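Local coordinates for alpha-fucosidase (Bifidobacterium bifidum, PDB 2EAB), which probably hydrolyses alpha-1,2-L-fucosyl linkages, releasing fucose from glycans, this chain being the catalytic domain piece of a larger, probably membrane-attached protein, at residues D11-P25 with Y156-D168. Sequence-based numbering, arbitrary orientation.
Sequences DGDTSKDDWLWYKQP and YRRDLNLSKGKAD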
ATOM      1  N   ASP A  11     -16.186 -17.560  21.597  1.00 25.25           N
ATOM      2  CA  ASP A  11     -15.688 -17.577  20.221  1.00 24.83           C
ATOM      3  C   ASP A  11     -16.389 -18.629  19.368  1.00 24.72           C
ATOM      4  O   ASP A  11     -16.482 -18.487  18.146  1.00 24.88           O
ATOM      5  CB  ASP A  11     -14.177 -17.823  20.204  1.00 24.64           C
ATOM      6  CG  ASP A  11     -13.383 -16.629  20.696  1.00 24.20           C
ATOM      7  OD1 ASP A  11     -13.955 -15.523  20.792  1.00 24.18           O
ATOM      8  OD2 ASP A  11     -12.179 -16.795  20.981  1.00 23.16           O
ATOM      9  N   GLY A  12     -16.877 -19.681  20.022  1.00 24.49           N
ATOM     10  CA  GLY A  12     -17.494 -20.807  19.331  1.00 24.05           C
ATOM     11  C   GLY A  12     -16.459 -21.633  18.593  1.00 23.55           C
ATOM     12  O   GLY A  12     -15.327 -21.784  19.058  1.00 23.77           O
ATOM     13  N   ASP A  13     -16.851 -22.158  17.436  1.00 23.02           N
ATOM     14  CA  ASP A  13     -15.979 -22.998  16.621  1.00 22.25           C
ATOM     15  C   ASP A  13     -14.974 -22.158  15.832  1.00 21.37           C
ATOM     16  O   ASP A  13     -15.332 -21.516  14.843  1.00 21.43           O
ATOM     17  CB  ASP A  13     -16.818 -23.867  15.675  1.00 22.56           C
ATOM     18  CG  ASP A  13     -16.019 -24.993  15.040  1.00 23.12           C
ATOM     19  OD1 ASP A  13     -14.771 -24.956  15.084  1.00 23.63           O
ATOM     20  OD2 ASP A  13     -16.646 -25.924  14.493  1.00 24.25           O
ATOM     21  N   THR A  14     -13.718 -22.179  16.275  1.00 20.23           N
ATOM     22  CA  THR A  14     -12.642 -21.430  15.617  1.00 19.13           C
ATOM     23  C   THR A  14     -11.720 -22.331  14.794  1.00 18.54           C
ATOM     24  O   THR A  14     -10.695 -21.875  14.280  1.00 17.99           O
ATOM     25  CB  THR A  14     -11.781 -20.644  16.635  1.00 19.10           C
ATOM     26  OG1 THR A  14     -11.244 -21.546  17.612  1.00 19.16           O
ATOM     27  CG2 THR A  14     -12.601 -19.568  17.327  1.00 18.97           C
ATOM     28  N   SER A  15     -12.093 -23.605  14.660  1.00 17.79           N
ATOM     29  CA  SER A  15     -11.263 -24.598  13.974  1.00 17.33           C
ATOM     30  C   SER A  15     -10.971 -24.259  12.511  1.00 16.73           C
ATOM     31  O   SER A  15      -9.941 -24.670  11.971  1.00 16.83           O
ATOM     32  CB  SER A  15     -11.901 -25.987  14.062  1.00 17.33           C
ATOM     33  OG  SER A  15     -13.140 -26.013  13.373  1.00 18.14           O
ATOM     34  N   LYS A  16     -11.876 -23.517  11.880  1.00 16.13           N
ATOM     35  CA  LYS A  16     -11.746 -23.165  10.463  1.00 15.58           C
ATOM     36  C   LYS A  16     -11.174 -21.759  10.248  1.00 14.56           C
ATOM     37  O   LYS A  16     -11.025 -21.312   9.109  1.00 14.74           O
ATOM     38  CB  LYS A  16     -13.097 -23.305   9.744  1.00 15.98           C
ATOM     39  CG  LYS A  16     -13.812 -24.644   9.958  1.00 17.60           C
ATOM     40  CD  LYS A  16     -13.046 -25.810   9.343  1.00 20.08           C
ATOM     41  CE  LYS A  16     -13.745 -27.139   9.606  1.00 21.24           C
ATOM     42  NZ  LYS A  16     -13.711 -27.525  11.047  1.00 22.36           N
ATOM     43  N   ASP A  17     -10.856 -21.071  11.342  1.00 13.37           N
ATOM     44  CA  ASP A  17     -10.293 -19.722  11.275  1.00 12.23           C
ATOM     45  C   ASP A  17      -8.808 -19.759  10.922  1.00 11.55           C
ATOM     46  O   ASP A  17      -8.119 -20.747  11.194  1.00 11.82           O
ATOM     47  CB  ASP A  17     -10.492 -18.988  12.608  1.00 12.37           C
ATOM     48  CG  ASP A  17     -11.947 -18.644  12.889  1.00 12.28           C
ATOM     49  OD1 ASP A  17     -12.813 -18.838  12.006  1.00 13.87           O
ATOM     50  OD2 ASP A  17     -12.218 -18.163  14.010  1.00 12.47           O
ATOM     51  N   ASP A  18      -8.325 -18.676  10.314  1.00 10.70           N
ATOM     52  CA  ASP A  18      -6.911 -18.535   9.977  1.00 10.10           C
ATOM     53  C   ASP A  18      -6.165 -17.906  11.144  1.00  9.81           C
ATOM     54  O   ASP A  18      -6.498 -16.800  11.562  1.00  9.92           O
ATOM     55  CB  ASP A  18      -6.742 -17.651   8.737  1.00 10.08           C
ATOM     56  CG  ASP A  18      -7.486 -18.184   7.523  1.00 10.07           C
ATOM     57  OD1 ASP A  18      -7.462 -19.409   7.271  1.00 10.16           O
ATOM     58  OD2 ASP A  18      -8.089 -17.360   6.805  1.00 10.14           O
ATOM     59  N   TRP A  19      -5.155 -18.610  11.654  1.00  9.94           N
ATOM     60  CA  TRP A  19      -4.373 -18.144  12.794  1.00  9.70           C
ATOM     61  C   TRP A  19      -2.889 -18.039  12.492  1.00  9.71           C
ATOM     62  O   TRP A  19      -2.304 -18.927  11.873  1.00 10.07           O
ATOM     63  CB  TRP A  19      -4.484 -19.141  13.946  1.00 10.33           C
ATOM     64  CG  TRP A  19      -5.740 -19.148  14.738  1.00 10.58           C
ATOM     65  CD1 TRP A  19      -6.935 -18.570  14.424  1.00 11.48           C
ATOM     66  CD2 TRP A  19      -5.933 -19.823  15.982  1.00 11.30           C
ATOM     67  NE1 TRP A  19      -7.858 -18.824  15.413  1.00 11.98           N
ATOM     68  CE2 TRP A  19      -7.267 -19.595  16.380  1.00 11.60           C
ATOM     69  CE3 TRP A  19      -5.098 -20.590  16.807  1.00 11.62           C
ATOM     70  CZ2 TRP A  19      -7.791 -20.112  17.569  1.00 12.32           C
ATOM     71  CZ3 TRP A  19      -5.619 -21.103  17.987  1.00 11.65           C
ATOM     72  CH2 TRP A  19      -6.951 -20.858  18.359  1.00 11.91           C
ATOM     73  N   LEU A  20      -2.280 -16.957  12.967  1.00  9.52           N
ATOM     74  CA  LEU A  20      -0.857 -16.974  13.300  1.00  9.82           C
ATOM     75  C   LEU A  20      -0.823 -17.326  14.781  1.00  9.49           C
ATOM     76  O   LEU A  20      -1.576 -16.755  15.560  1.00  9.88           O
ATOM     77  CB  LEU A  20      -0.208 -15.605  13.107  1.00  9.52           C
ATOM     78  CG  LEU A  20       0.077 -15.078  11.702  1.00 11.44           C
ATOM     79  CD1 LEU A  20      -1.185 -14.690  10.987  1.00 13.45           C
ATOM     80  CD2 LEU A  20       1.014 -13.881  11.780  1.00 11.54           C
ATOM     81  N   TRP A  21       0.022 -18.274  15.172  1.00  9.69           N
ATOM     82  CA  TRP A  21       0.054 -18.689  16.573  1.00  9.93           C
ATOM     83  C   TRP A  21       1.433 -19.130  17.055  1.00  9.78           C
ATOM     84  O   TRP A  21       2.275 -19.554  16.265  1.00  9.57           O
ATOM     85  CB  TRP A  21      -1.028 -19.733  16.865  1.00 10.34           C
ATOM     86  CG  TRP A  21      -0.827 -21.042  16.188  1.00 10.57           C
ATOM     87  CD1 TRP A  21      -1.074 -21.340  14.877  1.00 11.11           C
ATOM     88  CD2 TRP A  21      -0.355 -22.249  16.795  1.00 11.26           C
ATOM     89  NE1 TRP A  21      -0.774 -22.660  14.630  1.00 11.46           N
ATOM     90  CE2 TRP A  21      -0.333 -23.240  15.791  1.00 11.20           C
ATOM     91  CE3 TRP A  21       0.056 -22.587  18.092  1.00 11.76           C
ATOM     92  CZ2 TRP A  21       0.082 -24.553  16.044  1.00 11.42           C
ATOM     93  CZ3 TRP A  21       0.469 -23.895  18.342  1.00 11.43           C
ATOM     94  CH2 TRP A  21       0.480 -24.858  17.322  1.00 11.67           C
ATOM     95  N   TYR A  22       1.651 -18.987  18.363  1.00  9.92           N
ATOM     96  CA  TYR A  22       2.969 -19.141  18.980  1.00 10.12           C
ATOM     97  C   TYR A  22       2.827 -19.747  20.359  1.00 10.37           C
ATOM     98  O   TYR A  22       1.879 -19.448  21.077  1.00 10.25           O
ATOM     99  CB  TYR A  22       3.689 -17.780  19.075  1.00  9.90           C
ATOM    100  CG  TYR A  22       3.711 -17.065  17.746  1.00  9.46           C
ATOM    101  CD1 TYR A  22       4.808 -17.158  16.899  1.00  9.04           C
ATOM    102  CD2 TYR A  22       2.596 -16.346  17.309  1.00  9.14           C
ATOM    103  CE1 TYR A  22       4.804 -16.532  15.661  1.00  9.36           C
ATOM    104  CE2 TYR A  22       2.577 -15.733  16.074  1.00  9.07           C
ATOM    105  CZ  TYR A  22       3.683 -15.825  15.261  1.00  8.85           C
ATOM    106  OH  TYR A  22       3.652 -15.217  14.031  1.00  9.40           O
ATOM    107  N   LYS A  23       3.793 -20.585  20.717  1.00 10.65           N
ATOM    108  CA  LYS A  23       3.779 -21.302  21.989  1.00 10.93           C
ATOM    109  C   LYS A  23       4.554 -20.570  23.091  1.00 11.02           C
ATOM    110  O   LYS A  23       4.782 -21.123  24.170  1.00 11.24           O
ATOM    111  CB  LYS A  23       4.340 -22.715  21.803  1.00 11.37           C
ATOM    112  CG  LYS A  23       3.522 -23.591  20.864  1.00 12.31           C
ATOM    113  CD  LYS A  23       4.014 -25.029  20.886  1.00 14.72           C
ATOM    114  CE  LYS A  23       3.127 -25.934  20.046  1.00 16.75           C
ATOM    115  NZ  LYS A  23       3.448 -27.376  20.268  1.00 18.07           N
ATOM    116  N   GLN A  24       4.949 -19.326  22.827  1.00 10.90           N
ATOM    117  CA  GLN A  24       5.687 -18.532  23.810  1.00 11.02           C
ATOM    118  C   GLN A  24       5.477 -17.036  23.560  1.00 10.94           C
ATOM    119  O   GLN A  24       5.135 -16.644  22.437  1.00 10.42           O
ATOM    120  CB  GLN A  24       7.179 -18.901  23.796  1.00 11.48           C
ATOM    121  CG  GLN A  24       7.960 -18.422  22.573  1.00 11.36           C
ATOM    122  CD  GLN A  24       7.580 -19.136  21.286  1.00 11.07           C
ATOM    123  OE1 GLN A  24       7.509 -20.367  21.236  1.00 11.27           O
ATOM    124  NE2 GLN A  24       7.354 -18.360  20.229  1.00 10.82           N
ATOM    125  N   PRO A  25       5.644 -16.200  24.608  1.00 11.04           N
ATOM    126  CA  PRO A  25       5.549 -14.739  24.467  1.00 11.01           C
ATOM    127  C   PRO A  25       6.505 -14.146  23.440  1.00 10.62           C
ATOM    128  O   PRO A  25       7.481 -14.783  23.050  1.00 10.22           O
ATOM    129  CB  PRO A  25       5.943 -14.219  25.859  1.00 11.16           C
ATOM    130  CG  PRO A  25       6.532 -15.385  26.578  1.00 12.63           C
ATOM    131  CD  PRO A  25       5.888 -16.592  26.008  1.00 11.47           C
ATOM    132  N   TYR A 156       0.607 -22.416  27.460  1.00 12.92           N
ATOM    133  CA  TYR A 156       0.711 -21.085  26.875  1.00 12.30           C
ATOM    134  C   TYR A 156       0.444 -21.101  25.382  1.00 12.34           C
ATOM    135  O   TYR A 156       1.012 -21.908  24.653  1.00 12.36           O
ATOM    136  CB  TYR A 156       2.084 -20.450  27.133  1.00 12.05           C
ATOM    137  CG  TYR A 156       2.154 -19.043  26.582  1.00 11.48           C
ATOM    138  CD1 TYR A 156       1.987 -17.940  27.412  1.00 11.24           C
ATOM    139  CD2 TYR A 156       2.343 -18.815  25.216  1.00 10.74           C
ATOM    140  CE1 TYR A 156       2.025 -16.647  26.898  1.00 10.98           C
ATOM    141  CE2 TYR A 156       2.375 -17.532  24.696  1.00 10.32           C
ATOM    142  CZ  TYR A 156       2.218 -16.456  25.536  1.00 10.67           C
ATOM    143  OH  TYR A 156       2.259 -15.191  24.991  1.00 11.19           O
ATOM    144  N   ARG A 157      -0.416 -20.190  24.938  1.00 12.08           N
ATOM    145  CA  ARG A 157      -0.540 -19.889  23.520  1.00 11.98           C
ATOM    146  C   ARG A 157      -0.884 -18.418  23.320  1.00 11.44           C
ATOM    147  O   ARG A 157      -1.674 -17.852  24.072  1.00 11.43           O
ATOM    148  CB  ARG A 157      -1.594 -20.779  22.853  1.00 12.01           C
ATOM    149  CG  ARG A 157      -1.542 -20.747  21.328  1.00 13.00           C
ATOM    150  CD  ARG A 157      -2.688 -21.521  20.694  1.00 13.40           C
ATOM    151  NE  ARG A 157      -3.987 -20.914  20.974  1.00 16.42           N
ATOM    152  CZ  ARG A 157      -4.950 -21.487  21.691  1.00 17.56           C
ATOM    153  NH1 ARG A 157      -4.780 -22.699  22.207  1.00 18.74           N
ATOM    154  NH2 ARG A 157      -6.096 -20.848  21.887  1.00 18.06           N
ATOM    155  N   ARG A 158      -0.271 -17.803  22.313  1.00 11.04           N
ATOM    156  CA  ARG A 158      -0.733 -16.513  21.814  1.00 10.73           C
ATOM    157  C   ARG A 158      -1.031 -16.661  20.332  1.00 10.48           C
ATOM    158  O   ARG A 158      -0.348 -17.400  19.619  1.00 10.37           O
ATOM    159  CB  ARG A 158       0.277 -15.391  22.086  1.00 10.89           C
ATOM    160  CG  ARG A 158       1.581 -15.495  21.316  1.00 10.36           C
ATOM    161  CD  ARG A 158       2.580 -14.468  21.807  1.00 10.01           C
ATOM    162  NE  ARG A 158       3.836 -14.535  21.070  1.00  9.51           N
ATOM    163  CZ  ARG A 158       4.182 -13.715  20.078  1.00  9.17           C
ATOM    164  NH1 ARG A 158       3.373 -12.739  19.679  1.00  9.80           N
ATOM    165  NH2 ARG A 158       5.351 -13.875  19.484  1.00  9.45           N
ATOM    166  N   ASP A 159      -2.077 -15.982  19.880  1.00 10.42           N
ATOM    167  CA  ASP A 159      -2.455 -16.072  18.482  1.00 10.49           C
ATOM    168  C   ASP A 159      -3.035 -14.774  17.950  1.00  9.99           C
ATOM    169  O   ASP A 159      -3.417 -13.873  18.707  1.00 10.01           O
ATOM    170  CB  ASP A 159      -3.432 -17.240  18.248  1.00 11.14           C
ATOM    171  CG  ASP A 159      -4.809 -16.977  18.820  1.00 13.65           C
ATOM    172  OD1 ASP A 159      -5.493 -16.048  18.338  1.00 16.35           O
ATOM    173  OD2 ASP A 159      -5.214 -17.709  19.743  1.00 16.25           O
ATOM    174  N   LEU A 160      -3.076 -14.698  16.628  1.00  9.35           N
ATOM    175  CA  LEU A 160      -3.798 -13.662  15.921  1.00  9.09           C
ATOM    176  C   LEU A 160      -4.776 -14.366  15.005  1.00  8.86           C
ATOM    177  O   LEU A 160      -4.377 -15.093  14.096  1.00  9.03           O
ATOM    178  CB  LEU A 160      -2.845 -12.769  15.124  1.00  9.36           C
ATOM    179  CG  LEU A 160      -3.462 -11.543  14.440  1.00  8.99           C
ATOM    180  CD1 LEU A 160      -4.029 -10.561  15.458  1.00 10.11           C
ATOM    181  CD2 LEU A 160      -2.433 -10.854  13.557  1.00  9.29           C
ATOM    182  N   ASN A 161      -6.057 -14.168  15.287  1.00  8.87           N
ATOM    183  CA  ASN A 161      -7.117 -14.754  14.492  1.00  9.05           C
ATOM    184  C   ASN A 161      -7.456 -13.787  13.365  1.00  8.87           C
ATOM    185  O   ASN A 161      -8.164 -12.800  13.573  1.00  9.20           O
ATOM    186  CB  ASN A 161      -8.342 -15.037  15.364  1.00  9.28           C
ATOM    187  CG  ASN A 161      -9.408 -15.828  14.636  1.00  9.95           C
ATOM    188  OD1 ASN A 161      -9.534 -15.755  13.413  1.00 10.28           O
ATOM    189  ND2 ASN A 161     -10.192 -16.589  15.393  1.00 10.37           N
ATOM    190  N   LEU A 162      -6.937 -14.081  12.177  1.00  8.85           N
ATOM    191  CA  LEU A 162      -7.126 -13.207  11.024  1.00  8.91           C
ATOM    192  C   LEU A 162      -8.581 -13.177  10.582  1.00  8.99           C
ATOM    193  O   LEU A 162      -9.045 -12.185  10.029  1.00  9.28           O
ATOM    194  CB  LEU A 162      -6.243 -13.639   9.847  1.00  8.79           C
ATOM    195  CG  LEU A 162      -4.736 -13.798  10.050  1.00  9.18           C
ATOM    196  CD1 LEU A 162      -4.084 -14.129   8.716  1.00 10.58           C
ATOM    197  CD2 LEU A 162      -4.112 -12.545  10.656  1.00  9.76           C
ATOM    198  N   SER A 163      -9.294 -14.275  10.828  1.00  9.49           N
ATOM    199  CA  SER A 163     -10.688 -14.409  10.406  1.00  9.92           C
ATOM    200  C   SER A 163     -11.647 -13.564  11.238  1.00 10.44           C
ATOM    201  O   SER A 163     -12.627 -13.023  10.717  1.00 10.48           O
ATOM    202  CB  SER A 163     -11.120 -15.874  10.458  1.00 10.17           C
ATOM    203  OG  SER A 163     -10.271 -16.677   9.660  1.00  9.84           O
ATOM    204  N   LYS A 164     -11.361 -13.462  12.533  1.00 10.83           N
ATOM    205  CA  LYS A 164     -12.207 -12.718  13.462  1.00 11.29           C
ATOM    206  C   LYS A 164     -11.631 -11.348  13.827  1.00 10.81           C
ATOM    207  O   LYS A 164     -12.288 -10.556  14.498  1.00 11.27           O
ATOM    208  CB  LYS A 164     -12.483 -13.551  14.720  1.00 11.11           C
ATOM    209  CG  LYS A 164     -13.470 -14.692  14.481  1.00 12.24           C
ATOM    210  CD  LYS A 164     -13.770 -15.488  15.745  1.00 12.33           C
ATOM    211  CE  LYS A 164     -14.950 -16.438  15.536  1.00 14.76           C
ATOM    212  NZ  LYS A 164     -14.751 -17.393  14.402  1.00 15.76           N
ATOM    213  N   GLY A 165     -10.410 -11.071  13.379  1.00 10.66           N
ATOM    214  CA  GLY A 165      -9.766  -9.787  13.640  1.00 10.32           C
ATOM    215  C   GLY A 165      -9.507  -9.521  15.109  1.00 10.20           C
ATOM    216  O   GLY A 165      -9.826  -8.447  15.618  1.00 10.45           O
ATOM    217  N   LYS A 166      -8.922 -10.497  15.792  1.00 10.00           N
ATOM    218  CA  LYS A 166      -8.590 -10.328  17.199  1.00 10.14           C
ATOM    219  C   LYS A 166      -7.348 -11.120  17.577  1.00  9.89           C
ATOM    220  O   LYS A 166      -7.012 -12.119  16.934  1.00  9.94           O
ATOM    221  CB  LYS A 166      -9.779 -10.710  18.089  1.00 10.35           C
ATOM    222  CG  LYS A 166     -10.137 -12.192  18.084  1.00 10.83           C
ATOM    223  CD  LYS A 166     -11.547 -12.416  18.616  1.00 11.11           C
ATOM    224  CE  LYS A 166     -11.787 -13.871  18.983  1.00 11.93           C
ATOM    225  NZ  LYS A 166     -11.191 -14.205  20.311  1.00 12.70           N
ATOM    226  N   ALA A 167      -6.663 -10.642  18.611  1.00  9.96           N
ATOM    227  CA  ALA A 167      -5.493 -11.311  19.162  1.00 10.20           C
ATOM    228  C   ALA A 167      -5.860 -11.939  20.500  1.00 10.49           C
ATOM    229  O   ALA A 167      -6.620 -11.359  21.276  1.00 10.85           O
ATOM    230  CB  ALA A 167      -4.345 -10.325  19.333  1.00 10.07           C
ATOM    231  N   ASP A 168      -5.317 -13.126  20.754  1.00 10.63           N
ATOM    232  CA  ASP A 168      -5.627 -13.878  21.965  1.00 11.05           C
ATOM    233  C   ASP A 168      -4.353 -14.279  22.700  1.00 10.78           C
ATOM    234  O   ASP A 168      -3.309 -14.491  22.079  1.00 10.30           O
ATOM    235  CB  ASP A 168      -6.437 -15.133  21.622  1.00 11.94           C
ATOM    236  CG  ASP A 168      -7.614 -14.848  20.696  1.00 14.00           C
ATOM    237  OD1 ASP A 168      -8.584 -14.204  21.134  1.00 15.36           O
ATOM    238  OD2 ASP A 168      -7.578 -15.287  19.528  1.00 16.81           O
TER
HETATM  239  O   HOH W   1     -16.672 -19.273  15.350  1.00 24.84           O
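R158 meets Y22 with the face and Q24 with the edge of one guanidinium, where strand 19-22 runs out. Its NE gives a hydrogen bond to Q24 O (2.8 Å) that lies within the guanidinium plane and meets a carbonyl lone pair. The same group stacks on the Y22 ring, planes 19° apart, with CZ 4.5 Å from the ring centroid, an off-centre cation-pi contact. This reach follows from CG sitting between the backbone N and the carbonyl carbon (chi1 68°), with the chain extended from there to NE. Replacing R158 with an alanine is likely to leave Q24 O without this donor and the Y22 ring without its stacked cation. Next to it, P25 CD lies over the face of the Y156 ring, 3.9 Å from its centroid, a CH-pi contact; Y156 OH bonds outward to G65 O.

Between the strands, reciprocal N-H to O bonds join L20 with L160 and Y22 with R158, while W19–N161 and W21–D159 are non-hydrogen-bonded pairs. The D159 carboxylate stacks nearly parallel on one face of the W19 indole, and R157 NE approaches W19 CZ3 obliquely. On the other side of the sheet L20 CD1 packs against L162 CD2 (3.6 Å), beside helix 365-386.

At the far end D17 OD2 accepts twice: K164 NZ (2.7 Å) takes its syn lone pair in a salt bridge, and N161 ND2 (2.9 Å) arrives from the anti side with a nearly straight bond of 174°. K166 NZ joins D11 and D168 in a salt-bridge network, with E181 also on K166 and K320 on D11. The reciprocal bonds and alternating pairs mark antiparallel pairing: strand 19-22, outermost in the large sheet of the N-terminal beta domain of family 95, adds to the hairpin 156-161/166-173, whose turn has a G1 beta bulge, G165 and K166 facing N161.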